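Local coordinates for protein abietadiene synthase, chloroplastic (Abies grandis, PDB 3S9V) that belongs to the plant terpene synthases, a largely helical family, and carries a metal-binding terpene synthase domain, at residues K738-D741 and I742-R745. Sequence-based numbering, arbitrary orientation.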
loop_
_atom_site.group_PDB
_atom_site.type_symbol
_atom_site.label_atom_id
_atom_site.label_comp_id
_atom_site.label_asym_id
_atom_site.label_seq_id
_atom_site.Cartn_x
_atom_site.Cartn_y
_atom_site.Cartn_z
ATOM N N LYS A 738 2.459 19.777 11.428
ATOM C CA LYS A 738 1.053 20.062 11.705
ATOM C C LYS A 738 0.559 21.118 10.728
ATOM O O LYS A 738 0.490 22.300 11.050
ATOM C CB LYS A 738 0.900 20.552 13.146
ATOM C CG LYS A 738 1.399 19.546 14.171
ATOM C CD LYS A 738 1.350 20.092 15.590
ATOM C CE LYS A 738 1.928 19.083 16.578
ATOM N NZ LYS A 738 1.916 19.593 17.973
ATOM N N ILE A 739 0.218 20.666 9.524
ATOM C CA ILE A 739 -0.249 21.530 8.447
ATOM C C ILE A 739 -1.494 20.913 7.819
ATOM O O ILE A 739 -1.598 19.694 7.716
ATOM C CB ILE A 739 0.833 21.638 7.366
ATOM C CG1 ILE A 739 2.134 22.135 7.998
ATOM C CG2 ILE A 739 0.363 22.535 6.236
ATOM C CD1 ILE A 739 3.339 22.021 7.089
ATOM N N PRO A 740 -2.458 21.744 7.390
ATOM C CA PRO A 740 -3.659 21.160 6.780
ATOM C C PRO A 740 -3.264 20.200 5.653
ATOM O O PRO A 740 -2.399 20.506 4.832
ATOM C CB PRO A 740 -4.425 22.385 6.282
ATOM C CG PRO A 740 -4.049 23.437 7.278
ATOM C CD PRO A 740 -2.557 23.211 7.465
ATOM N N ASP A 741 -3.906 19.037 5.637
ATOM C CA ASP A 741 -3.642 17.977 4.666
ATOM C C ASP A 741 -3.452 18.399 3.208
ATOM O O ASP A 741 -2.491 17.974 2.556
ATOM C CB ASP A 741 -4.760 16.929 4.741
ATOM C CG ASP A 741 -4.357 15.595 4.132
ATOM O OD1 ASP A 741 -3.388 14.981 4.637
ATOM O OD2 ASP A 741 -5.005 15.158 3.152
ATOM N N ILE A 742 -4.364 19.222 2.697
ATOM C CA ILE A 742 -4.299 19.656 1.308
ATOM C C ILE A 742 -2.992 20.352 0.938
ATOM O O ILE A 742 -2.497 20.175 -0.174
ATOM C CB ILE A 742 -5.492 20.580 0.949
ATOM C CG1 ILE A 742 -5.453 20.939 -0.542
ATOM C CG2 ILE A 742 -5.443 21.837 1.777
ATOM C CD1 ILE A 742 -5.636 19.747 -1.467
ATOM N N TYR A 743 -2.422 21.130 1.857
ATOM C CA TYR A 743 -1.174 21.830 1.570
ATOM C C TYR A 743 0.016 20.867 1.595
ATOM O O TYR A 743 0.977 21.040 0.843
ATOM C CB TYR A 743 -0.972 22.984 2.554
ATOM C CG TYR A 743 -2.120 23.977 2.541
ATOM C CD1 TYR A 743 -3.065 23.993 3.566
ATOM C CD2 TYR A 743 -2.289 24.870 1.480
ATOM C CE1 TYR A 743 -4.153 24.870 3.539
ATOM C CE2 TYR A 743 -3.378 25.751 1.439
ATOM C CZ TYR A 743 -4.304 25.743 2.475
ATOM O OH TYR A 743 -5.381 26.600 2.455
ATOM N N LYS A 744 -0.061 19.841 2.443
ATOM C CA LYS A 744 0.998 18.839 2.513
ATOM C C LYS A 744 1.009 18.007 1.232
ATOM O O LYS A 744 2.065 17.587 0.767
ATOM C CB LYS A 744 0.809 17.930 3.740
ATOM C CG LYS A 744 0.993 18.687 5.041
ATOM C CD LYS A 744 1.408 17.798 6.186
ATOM C CE LYS A 744 0.285 16.920 6.671
ATOM N NZ LYS A 744 0.765 16.081 7.816
ATOM N N ARG A 745 -0.171 17.785 0.658
ATOM C CA ARG A 745 -0.282 17.031 -0.587
ATOM C C ARG A 745 0.283 17.864 -1.742
ATOM O O ARG A 745 0.989 17.347 -2.609
ATOM C CB ARG A 745 -1.747 16.668 -0.864
ATOM C CG ARG A 745 -2.337 15.647 0.113
ATOM C CD ARG A 745 -3.853 15.509 -0.045
ATOM N NE ARG A 745 -4.238 15.090 -1.389
ATOM C CZ ARG A 745 -5.482 15.107 -1.851
ATOM N NH1 ARG A 745 -6.483 15.524 -1.079
ATOM N NH2 ARG A 745 -5.730 14.704 -3.092
HETATM O O HOH W 1 -6.999 16.770 1.601
#
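Lys744 folds back from the first turn of helix 741-757 across Ile739, in the short loop that follows helix 712-736. Its CB rests 3.5 Å from Asp741 O, and CG lies against Ile739 CB at 3.8 Å. CD lies about equally near Ile739 CB and Ile739 O, and CE comes to 3.5 Å from Ile739 O. The chain bends about its CG-CD bond (chi3 -73°), and the extended last torsion delivers NZ to the carbonyl oxygens of Phe734, in the last turn of the preceding helix, and Asn737 just after it.

Pro740 occupies the N-cap position. Its carbonyl receives weak hydrogen bonds from Tyr743 N and Lys744 N; the firmer i to i+4 bond runs from Arg745 N to Asp741 O (3.0 Å). Pro740 CB meets the edge of the Tyr743 ring, 3.4 Å from Tyr743 CD1 and near the ring plane. Ile739 CG2 touches Tyr743 CB. At the far end of the ring the hydroxyl is hydrogen-bonded with Thr652 OG1, and Val660 of helix 658-661 packs on both proline and tyrosine.

On the solvent-exposed Asp741, OD2 lies 3.4 Å from Arg745 CD but 4.5 Å from Arg745 NH1, too far for a salt bridge. A water joins the two groups instead, donating to OD2 and accepting from NH1 at the guanidinium edge. NH1 also forms a salt bridge to Glu517 OE1, and NH2 a hydrogen bond to Phe514 O. The lysine amine thus satisfies carbonyls in and just after the last turn of one helix, while the carboxylate of Asp741 would probably suit the positive dipole end of the next.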